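Local coordinates for multidrug resistance protein (Vibrio cholerae, PDB 1YC9), which probably serves as a trimeric outer-membrane efflux channel, through which drugs such as puromycin and acriflavine could leave the cell, at residues Q364-R369 with S420-L425; K372-V377 with R413-L418; Q28-A33 with I239-R244; H354-V359 with I430-G435. The protein carries 1 engineered substitution. All blocks are in the same frame, centred on the assembly; numbering follows the deposited sequence.

Contact 1: Q364-R369 with S420-L425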
# COMPACT_ATOMS: atom_id res chain seq x y z
N GLN A 364 2.85 -7.42 30.42
CA GLN A 364 3.67 -7.86 31.54
C GLN A 364 4.70 -6.81 31.99
O GLN A 364 5.02 -6.70 33.17
CB GLN A 364 4.39 -9.16 31.20
CG GLN A 364 3.41 -10.35 31.01
CD GLN A 364 4.12 -11.70 30.78
OE1 GLN A 364 3.61 -12.73 31.21
NE2 GLN A 364 5.27 -11.68 30.12
N ALA A 365 5.26 -6.07 31.05
CA ALA A 365 6.20 -4.99 31.41
C ALA A 365 5.55 -3.74 32.04
O ALA A 365 6.26 -2.98 32.71
CB ALA A 365 7.02 -4.59 30.18
N LEU A 366 4.26 -3.54 31.87
CA LEU A 366 3.69 -2.23 32.08
C LEU A 366 3.72 -1.85 33.56
O LEU A 366 4.08 -0.72 33.90
CB LEU A 366 2.27 -2.13 31.56
CG LEU A 366 1.66 -0.73 31.67
CD1 LEU A 366 2.47 0.36 30.97
CD2 LEU A 366 0.28 -0.70 31.13
N GLN A 367 3.37 -2.80 34.44
CA GLN A 367 3.19 -2.40 35.85
C GLN A 367 4.47 -1.86 36.47
O GLN A 367 4.43 -0.85 37.14
CB GLN A 367 2.58 -3.51 36.73
CG GLN A 367 2.18 -2.96 38.14
CD GLN A 367 1.20 -1.79 38.06
OE1 GLN A 367 0.09 -1.90 37.51
NE2 GLN A 367 1.63 -0.64 38.57
N ALA A 368 5.59 -2.50 36.23
CA ALA A 368 6.86 -2.06 36.77
C ALA A 368 7.28 -0.72 36.21
O ALA A 368 7.87 0.10 36.94
CB ALA A 368 7.88 -3.04 36.52
N ARG A 369 7.05 -0.51 34.90
CA ARG A 369 7.26 0.82 34.29
C ARG A 369 6.48 1.92 35.00
O ARG A 369 7.04 2.96 35.39
CB ARG A 369 6.91 0.78 32.79
CG ARG A 369 7.88 -0.06 32.00
CD ARG A 369 7.66 -0.04 30.51
NE ARG A 369 7.90 1.32 30.01
CZ ARG A 369 7.71 1.67 28.74
NH1 ARG A 369 7.30 0.76 27.88
NH2 ARG A 369 7.93 2.92 28.36
N SER A 420 -2.17 5.81 30.05
CA SER A 420 -2.85 5.67 28.77
C SER A 420 -2.47 4.40 28.03
O SER A 420 -3.32 3.78 27.36
CB SER A 420 -2.57 6.88 27.85
OG SER A 420 -3.15 6.64 26.57
N ARG A 421 -1.22 4.00 28.15
CA ARG A 421 -0.74 2.79 27.55
C ARG A 421 -1.51 1.56 28.02
O ARG A 421 -1.63 0.61 27.26
CB ARG A 421 0.75 2.64 27.77
CG ARG A 421 1.40 1.46 27.10
CD ARG A 421 2.89 1.55 27.17
NE ARG A 421 3.57 0.39 26.63
CZ ARG A 421 3.76 0.21 25.31
NH1 ARG A 421 3.30 1.09 24.43
NH2 ARG A 421 4.41 -0.85 24.89
N ALA A 422 -1.98 1.58 29.26
CA ALA A 422 -2.76 0.45 29.80
C ALA A 422 -4.03 0.26 28.99
O ALA A 422 -4.39 -0.86 28.64
CB ALA A 422 -3.08 0.67 31.26
N PHE A 423 -4.69 1.36 28.64
CA PHE A 423 -5.86 1.32 27.79
C PHE A 423 -5.49 0.83 26.39
O PHE A 423 -6.13 -0.08 25.88
CB PHE A 423 -6.53 2.68 27.76
CG PHE A 423 -7.81 2.78 26.95
CD1 PHE A 423 -8.69 1.71 26.79
CD2 PHE A 423 -8.13 3.98 26.34
CE1 PHE A 423 -9.88 1.87 26.09
CE2 PHE A 423 -9.30 4.14 25.60
CZ PHE A 423 -10.18 3.07 25.44
N SER A 424 -4.41 1.39 25.82
CA SER A 424 -3.96 0.99 24.51
C SER A 424 -3.64 -0.47 24.41
O SER A 424 -3.99 -1.10 23.40
CB SER A 424 -2.74 1.83 24.09
OG SER A 424 -3.21 3.17 23.84
N LEU A 425 -3.01 -1.01 25.44
CA LEU A 425 -2.68 -2.44 25.50
C LEU A 425 -3.90 -3.32 25.62
O LEU A 425 -3.91 -4.46 25.11
CB LEU A 425 -1.67 -2.75 26.59
CG LEU A 425 -0.27 -2.28 26.22
CD1 LEU A 425 0.65 -2.47 27.41
CD2 LEU A 425 0.25 -3.00 24.93

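Contact 2: K372-V377 with R413-L418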
# COMPACT_ATOMS: atom_id res chain seq x y z
N LYS A 372 7.91 2.45 38.72
CA LYS A 372 9.12 3.26 38.77
C LYS A 372 8.82 4.69 38.36
O LYS A 372 9.39 5.65 38.92
CB LYS A 372 10.24 2.67 37.93
CG LYS A 372 10.73 1.28 38.32
CD LYS A 372 11.13 1.07 39.81
CE LYS A 372 12.05 2.09 40.40
NZ LYS A 372 12.41 1.84 41.92
N THR A 373 7.93 4.89 37.40
CA THR A 373 7.63 6.25 36.97
C THR A 373 6.81 6.99 38.07
O THR A 373 7.04 8.17 38.30
CB THR A 373 6.89 6.24 35.63
OG1 THR A 373 7.64 5.50 34.65
CG2 THR A 373 6.79 7.65 35.09
N GLU A 374 5.91 6.29 38.74
CA GLU A 374 5.20 6.86 39.91
C GLU A 374 6.19 7.30 40.99
O GLU A 374 6.04 8.35 41.60
CB GLU A 374 4.20 5.86 40.54
CG GLU A 374 2.87 5.76 39.80
CD GLU A 374 1.93 4.64 40.26
OE1 GLU A 374 2.37 3.65 40.87
OE2 GLU A 374 0.73 4.77 39.96
N GLN A 375 7.17 6.47 41.26
CA GLN A 375 8.22 6.79 42.22
C GLN A 375 9.00 8.04 41.77
O GLN A 375 9.30 8.90 42.58
CB GLN A 375 9.13 5.60 42.40
CG GLN A 375 8.42 4.37 43.05
CD GLN A 375 9.26 3.14 43.01
OE1 GLN A 375 8.75 2.00 42.84
NE2 GLN A 375 10.54 3.32 43.14
N ALA A 376 9.33 8.17 40.48
CA ALA A 376 10.01 9.37 40.02
C ALA A 376 9.11 10.60 40.22
O ALA A 376 9.60 11.62 40.65
CB ALA A 376 10.42 9.25 38.53
N VAL A 377 7.83 10.47 39.92
CA VAL A 377 6.90 11.57 40.14
C VAL A 377 6.90 11.99 41.61
O VAL A 377 7.11 13.13 41.93
CB VAL A 377 5.48 11.22 39.68
CG1 VAL A 377 4.44 12.22 40.17
CG2 VAL A 377 5.42 11.14 38.13
N ARG A 413 4.23 13.69 32.90
CA ARG A 413 3.80 13.39 31.56
C ARG A 413 4.09 11.94 31.19
O ARG A 413 3.24 11.29 30.57
CB ARG A 413 4.43 14.36 30.60
CG ARG A 413 3.75 15.69 30.80
CD ARG A 413 4.14 16.72 29.82
NE ARG A 413 3.40 16.55 28.56
CZ ARG A 413 3.74 17.21 27.45
NH1 ARG A 413 4.77 18.05 27.50
NH2 ARG A 413 3.07 17.04 26.31
N ALA A 414 5.27 11.46 31.57
CA ALA A 414 5.65 10.06 31.34
C ALA A 414 4.65 9.16 32.00
O ALA A 414 4.20 8.19 31.42
CB ALA A 414 7.07 9.79 31.82
N LEU A 415 4.28 9.48 33.22
CA LEU A 415 3.27 8.68 33.92
C LEU A 415 1.93 8.64 33.25
O LEU A 415 1.36 7.57 33.08
CB LEU A 415 3.14 9.14 35.37
CG LEU A 415 2.16 8.32 36.21
CD1 LEU A 415 2.48 6.84 36.18
CD2 LEU A 415 2.20 8.86 37.64
N VAL A 416 1.41 9.80 32.85
CA VAL A 416 0.12 9.89 32.18
C VAL A 416 0.20 9.07 30.88
O VAL A 416 -0.73 8.40 30.50
CB VAL A 416 -0.20 11.38 31.87
CG1 VAL A 416 -0.95 11.56 30.58
CG2 VAL A 416 -0.92 12.04 33.05
N ASN A 417 1.33 9.14 30.17
CA ASN A 417 1.42 8.38 28.94
C ASN A 417 1.41 6.85 29.18
O ASN A 417 0.89 6.09 28.33
CB ASN A 417 2.65 8.78 28.15
CG ASN A 417 2.55 10.19 27.60
OD1 ASN A 417 3.58 10.84 27.30
ND2 ASN A 417 1.36 10.66 27.47
N LEU A 418 2.01 6.42 30.27
CA LEU A 418 2.02 4.98 30.68
C LEU A 418 0.67 4.48 31.16
O LEU A 418 0.28 3.32 30.90
CB LEU A 418 3.11 4.67 31.72
CG LEU A 418 4.55 4.64 31.22
CD1 LEU A 418 5.49 4.58 32.42
CD2 LEU A 418 4.84 3.42 30.32

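Contact 3: Q28-A33 with I239-R244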
# COMPACT_ATOMS: atom_id res chain seq x y z
N GLN A 28 -17.94 -1.60 25.14
CA GLN A 28 -18.83 -1.28 26.25
C GLN A 28 -18.18 -1.52 27.60
O GLN A 28 -18.60 -0.91 28.58
CB GLN A 28 -20.18 -2.02 26.13
CG GLN A 28 -21.04 -1.53 24.98
CD GLN A 28 -22.28 -2.39 24.76
OE1 GLN A 28 -22.41 -3.48 25.34
NE2 GLN A 28 -23.14 -1.94 23.92
N ARG A 29 -17.19 -2.40 27.67
CA ARG A 29 -16.56 -2.66 28.94
C ARG A 29 -15.85 -1.45 29.52
O ARG A 29 -15.62 -1.42 30.72
CB ARG A 29 -15.70 -3.93 28.89
CG ARG A 29 -14.21 -3.79 28.70
CD ARG A 29 -13.47 -5.14 28.85
NE ARG A 29 -12.65 -5.26 30.07
CZ ARG A 29 -12.78 -6.20 31.02
NH1 ARG A 29 -11.96 -6.20 32.07
NH2 ARG A 29 -13.74 -7.13 30.96
N TYR A 30 -15.57 -0.41 28.72
CA TYR A 30 -14.92 0.80 29.23
C TYR A 30 -15.87 1.82 29.87
O TYR A 30 -15.43 2.83 30.39
CB TYR A 30 -14.02 1.45 28.13
CG TYR A 30 -13.08 0.46 27.54
CD1 TYR A 30 -12.07 -0.11 28.31
CD2 TYR A 30 -13.23 0.01 26.22
CE1 TYR A 30 -11.23 -1.06 27.80
CE2 TYR A 30 -12.35 -0.97 25.69
CZ TYR A 30 -11.36 -1.46 26.46
OH TYR A 30 -10.51 -2.44 25.97
N GLN A 31 -17.17 1.59 29.74
CA GLN A 31 -18.17 2.30 30.53
C GLN A 31 -18.20 3.77 30.15
O GLN A 31 -18.45 4.65 30.99
CB GLN A 31 -17.91 2.10 32.04
CG GLN A 31 -18.17 0.65 32.50
CD GLN A 31 -17.91 0.44 34.00
OE1 GLN A 31 -18.64 0.95 34.83
NE2 GLN A 31 -16.87 -0.31 34.34
N ASP A 32 -17.91 4.03 28.88
CA ASP A 32 -17.91 5.38 28.34
C ASP A 32 -18.92 5.51 27.22
O ASP A 32 -18.72 5.07 26.07
CB ASP A 32 -16.50 5.75 27.88
CG ASP A 32 -16.42 7.16 27.41
OD1 ASP A 32 -15.30 7.72 27.48
OD2 ASP A 32 -17.39 7.82 26.97
N ALA A 33 -20.07 6.11 27.53
CA ALA A 33 -21.13 6.15 26.54
C ALA A 33 -20.92 6.99 25.28
O ALA A 33 -21.38 6.62 24.22
CB ALA A 33 -22.42 6.73 27.22
N ILE A 239 -12.94 6.89 30.58
CA ILE A 239 -12.73 5.48 30.38
C ILE A 239 -12.52 4.78 31.73
O ILE A 239 -11.72 5.23 32.54
CB ILE A 239 -11.45 5.28 29.47
CG1 ILE A 239 -11.74 5.72 28.04
CG2 ILE A 239 -10.87 3.83 29.54
CD1 ILE A 239 -12.64 4.81 27.28
N THR A 240 -13.22 3.67 31.93
CA THR A 240 -13.00 2.81 33.08
C THR A 240 -12.26 1.59 32.61
O THR A 240 -12.75 0.85 31.77
CB THR A 240 -14.34 2.42 33.76
OG1 THR A 240 -14.94 3.60 34.32
CG2 THR A 240 -14.11 1.51 34.94
N LEU A 241 -11.07 1.40 33.14
CA LEU A 241 -10.23 0.28 32.82
C LEU A 241 -10.31 -0.73 33.94
O LEU A 241 -9.98 -0.40 35.07
CB LEU A 241 -8.80 0.77 32.68
CG LEU A 241 -7.92 0.28 31.54
CD1 LEU A 241 -8.71 0.32 30.23
CD2 LEU A 241 -6.69 1.14 31.48
N THR A 242 -10.74 -1.94 33.62
CA THR A 242 -10.77 -3.08 34.54
C THR A 242 -9.76 -4.12 34.07
O THR A 242 -9.73 -4.43 32.88
CB THR A 242 -12.17 -3.74 34.48
OG1 THR A 242 -13.17 -2.81 34.91
CG2 THR A 242 -12.28 -4.91 35.45
N SER A 243 -8.95 -4.68 34.98
CA SER A 243 -8.11 -5.85 34.66
C SER A 243 -9.00 -7.07 34.35
O SER A 243 -10.09 -7.24 34.92
CB SER A 243 -7.14 -6.18 35.80
OG SER A 243 -7.85 -6.74 36.89
N ARG A 244 -8.53 -7.91 33.43
CA ARG A 244 -9.40 -8.85 32.72
C ARG A 244 -9.89 -10.08 33.51
O ARG A 244 -11.10 -10.37 33.49
CB ARG A 244 -8.70 -9.34 31.45
CG ARG A 244 -8.57 -8.26 30.39
CD ARG A 244 -9.35 -8.56 29.12
NE ARG A 244 -9.76 -7.33 28.47
CZ ARG A 244 -10.81 -7.22 27.66
NH1 ARG A 244 -11.10 -6.04 27.14
NH2 ARG A 244 -11.58 -8.27 27.36
O HOH W 1 -10.25 -3.70 30.44
O HOH W 2 -12.83 -1.88 31.52
O HOH W 3 -16.29 5.28 32.69

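Contact 4: H354-V359 with I430-G435. Unlike the reference sequence in segment 354-359: His354 (reference Tyr), Ile356 (reference Val).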
# COMPACT_ATOMS: atom_id res chain seq x y z
N HIS A 354 2.83 -13.17 16.63
CA HIS A 354 3.75 -12.08 16.93
C HIS A 354 2.94 -11.00 17.66
O HIS A 354 3.40 -10.43 18.66
CB HIS A 354 4.30 -11.56 15.60
CG HIS A 354 5.13 -10.32 15.67
ND1 HIS A 354 5.33 -9.52 14.55
CD2 HIS A 354 5.86 -9.75 16.66
CE1 HIS A 354 6.15 -8.53 14.86
NE2 HIS A 354 6.47 -8.64 16.13
N GLU A 355 1.76 -10.71 17.14
CA GLU A 355 0.92 -9.65 17.68
C GLU A 355 0.50 -9.97 19.12
O GLU A 355 0.63 -9.11 20.03
CB GLU A 355 -0.29 -9.42 16.82
CG GLU A 355 0.02 -8.58 15.60
CD GLU A 355 -1.07 -8.61 14.54
OE1 GLU A 355 -2.23 -8.97 14.87
OE2 GLU A 355 -0.76 -8.22 13.38
N ILE A 356 0.09 -11.22 19.31
CA ILE A 356 -0.26 -11.69 20.67
C ILE A 356 0.95 -11.73 21.59
O ILE A 356 0.85 -11.28 22.73
CB ILE A 356 -0.91 -13.08 20.64
CG1 ILE A 356 -2.23 -12.96 19.90
CG2 ILE A 356 -1.23 -13.56 22.11
CD1 ILE A 356 -2.71 -14.24 19.26
N ALA A 357 2.11 -12.18 21.08
CA ALA A 357 3.32 -12.19 21.85
C ALA A 357 3.70 -10.79 22.32
O ALA A 357 4.16 -10.64 23.45
CB ALA A 357 4.49 -12.82 21.12
N ASP A 358 3.49 -9.78 21.46
CA ASP A 358 3.85 -8.39 21.78
C ASP A 358 2.92 -7.84 22.84
O ASP A 358 3.36 -7.18 23.77
CB ASP A 358 3.81 -7.50 20.56
CG ASP A 358 5.09 -7.57 19.73
OD1 ASP A 358 5.94 -8.43 19.94
OD2 ASP A 358 5.30 -6.77 18.78
N VAL A 359 1.63 -8.12 22.72
CA VAL A 359 0.67 -7.65 23.71
C VAL A 359 1.02 -8.22 25.10
O VAL A 359 1.03 -7.49 26.08
CB VAL A 359 -0.79 -8.02 23.38
CG1 VAL A 359 -1.69 -7.64 24.58
CG2 VAL A 359 -1.26 -7.34 22.10
N ILE A 430 -7.50 -6.93 22.39
CA ILE A 430 -8.74 -7.20 21.73
C ILE A 430 -8.48 -7.38 20.25
O ILE A 430 -8.95 -8.32 19.64
CB ILE A 430 -9.74 -6.09 22.00
CG1 ILE A 430 -10.24 -6.21 23.45
CG2 ILE A 430 -10.87 -6.13 21.06
CD1 ILE A 430 -11.13 -5.12 23.90
N HIS A 431 -7.67 -6.49 19.69
CA HIS A 431 -7.30 -6.61 18.28
C HIS A 431 -6.55 -7.91 17.97
O HIS A 431 -6.84 -8.60 16.98
CB HIS A 431 -6.53 -5.37 17.85
CG HIS A 431 -6.33 -5.30 16.39
ND1 HIS A 431 -5.33 -6.00 15.76
CD2 HIS A 431 -7.04 -4.67 15.42
CE1 HIS A 431 -5.40 -5.77 14.46
NE2 HIS A 431 -6.44 -4.98 14.23
N ALA A 432 -5.63 -8.29 18.83
CA ALA A 432 -4.77 -9.45 18.62
C ALA A 432 -5.58 -10.72 18.70
O ALA A 432 -5.29 -11.69 18.01
CB ALA A 432 -3.67 -9.48 19.61
N LEU A 433 -6.62 -10.72 19.53
CA LEU A 433 -7.50 -11.88 19.66
C LEU A 433 -8.55 -11.90 18.55
O LEU A 433 -9.19 -12.89 18.34
CB LEU A 433 -8.16 -11.93 21.05
CG LEU A 433 -7.19 -11.98 22.21
CD1 LEU A 433 -7.96 -11.92 23.55
CD2 LEU A 433 -6.36 -13.23 22.14
N GLY A 434 -8.71 -10.80 17.82
CA GLY A 434 -9.64 -10.74 16.71
C GLY A 434 -11.04 -10.37 17.15
O GLY A 434 -11.99 -10.60 16.42
N GLY A 435 -11.16 -9.80 18.34
CA GLY A 435 -12.43 -9.36 18.86
C GLY A 435 -13.23 -10.54 19.37
O GLY A 435 -12.69 -11.61 19.69
O HOH W 4 -3.33 -7.36 16.41

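Contact 1: Q364-R369 with S420-L425
Leu366 carries most of this helix contact with its two methyls: CD2 meets Ala422 and Leu425, CD1 the arm of Arg421. CD2 lies on the backbone and methyl of Ala422, 3.5 Å from Ala422 CA, while CD1 rests beside the aliphatic arm of Arg421, 4.0 Å from its CD and near the plane of the guanidinium at its edge. The first torsion (chi1 -176°) sets Leu366 CG anti to the backbone N, and Ala422 is the nearest partner of Leu366 by CA position, with 7.3 Å between the two CA atoms. Leu425, one turn from Arg421, adds its CD1 to the same methyl, 4.1 Å from Leu366 CD2.

The axes of the two segments run antiparallel (172°) and approach to 10.6 Å. The segments belong to the long helices 326-391 and 398-433 of the outer membrane factor fold, and the first of them falls in a predicted coiled coil.

Beyond the leucine, Arg369 NH1 comes to 4.0 Å from Arg421 NE, with the two guanidinium planes 46° apart. Two cations this close would be expected to repel. Glu211 of the second subunit answers both: one carboxylate oxygen, OE1, forms a salt bridge with Arg369 NH1, and the other, OE2, with Arg421 NH2.

Contact 2: K372-V377 with R413-L418
Leu415 lies between Thr373, Glu374 and Val377 where two antiparallel helices of the outer membrane factor fold, 326-391 and 398-433, pack together; the axes of segments 372-377 and 413-418 cross at -151° and approach to 9.2 Å. Followed outward, its atoms meet these three in turn, Val377 and Glu374 more than once. Its CB has Thr373 CG2 at 4.0 Å and Val377 CG2 only slightly farther away. CG stands anti to the backbone N (chi1 -177°), and from it the two methyls fork. Both touch the CG of Glu374, the aliphatic part of that acid, with CD1 at 3.8 Å from it. CD2 also lies 4.0 Å from Val377 CG2, the valine side chain crossing that of the leucine at about a right angle.

Thr373 works from the neighbouring position and splits its branches between two partners. CG2, anti to the backbone N, lies over the start of the Leu415 residue, 3.6 Å from its backbone N, and against the methyl of Ala414. The hydroxyl is held by a bond to the carbonyl oxygen of Arg369, one turn back in its own helix, which satisfies it. Thr373 and Ala376 also pack on Ala204 and Ala197 of the second subunit. The closest approach of the contact is between the same hydroxyl and a leucine methyl: Thr373 OG1 to Leu418 CD1, 3.2 Å.

Contact 3: Q28-A33 with I239-R244
Arg29 and Arg244 lay their guanidinium groups one on the other, centres 4.0 Å apart and planes inclined by 28°, where the loop leading into helix 33-44, with its short 3-10 turn (28-30), meets the extended loop between helices 189-223 and 260-281, running the opposite way. Tyr30 and Ile239 back onto helix 398-433. The stack is offset: Arg29 NE lies over one face of Arg244, toward the rim, and Arg29 CD also lies over a face, 3.1 Å from Arg244 NH1. The salt bridge from Arg244 NH1 to Asp426 probably offsets part of the repulsion. Arg29 is steered at its edge: NH1 bonds to Thr242 O at 3.0 Å, with that oxygen in the guanidinium plane, although the donor stands above the carbonyl plane. A water bonded to Arg29 NE also reaches this oxygen.

Tyr30 is turned across Arg244, ring and guanidinium planes 63° apart, while Arg29 CG lies over the centre of one ring face. The tyrosine hydroxyl bonds to Asp426 too. Leu241 CD1 touches CE1 of the tyrosine, and Ile239 CD1 packs on its CB.

Beyond the turn, Asp32 is the N-cap of helix 33-44, bonding weakly to Leu35 N, and its OD1 bonds to Tyr151 OH and His238 N. The backbones join where Thr240 N donates to Tyr30 O at 2.8 Å; in return, Tyr30 CA lies 3.3 Å from Thr240 O.

Contact 4: H354-V359 with I430-G435
Ala432 offers a single methyl, and it is set between Ile356 and Val359 in the tight half of the contact. Its CB lies 3.8 Å from Ile356 CG1 and 4.1 Å from Val359 CG2. The CG1 branch of Ile356 is anti to the carbonyl carbon (chi1 -64°), and its CD1 comes within 3.8 Å of the carbonyl oxygen of Ala432. Ile356, which differs from the valine of the reference sequence, thus covers both the methyl and part of the backbone. That carbonyl also takes a hydrogen bond from Arg259.

The other half is polar and joined by water. Glu355 OE1 and His431 ND1 stand 4.4 Å apart, too far for direct bonding, and one water between them bonds to both; it donates to Glu355 OE1 over a short 2.5 Å and lies in the plane of the histidine ring at its edge. Arg259 forms a salt bridge with the same Glu355 oxygen, so one arginine serves both the acid and the nearby carbonyl.

Here helix 398-433 stops. Gly434 takes positive phi, its N bonded back to His431 O and Gly435 N to Ile430 O, the Schellman motif that ends many helices.

Overall arrangement
From the N terminus, contact 3 comes first: residues 28-33 are tied to 239-244, closing a loop of about 200 residues that includes helices 117-183 and 189-223 and the first two strands. The other three follow in series after it and are concentric, all joining helix 326-391 to helix 398-433. Contact 4 is outermost, contact 1 sits within it, and contact 2 lies nearest the turn between the two helices. Contacts 1 and 2 touch through Leu366 and Leu418. Contact 3 meets contact 1 at Phe423 and contact 4 at Ile430, but its nearest atoms stay about 7 Å from contact 2. Contacts 1, 2 and 4 also touch the second subunit.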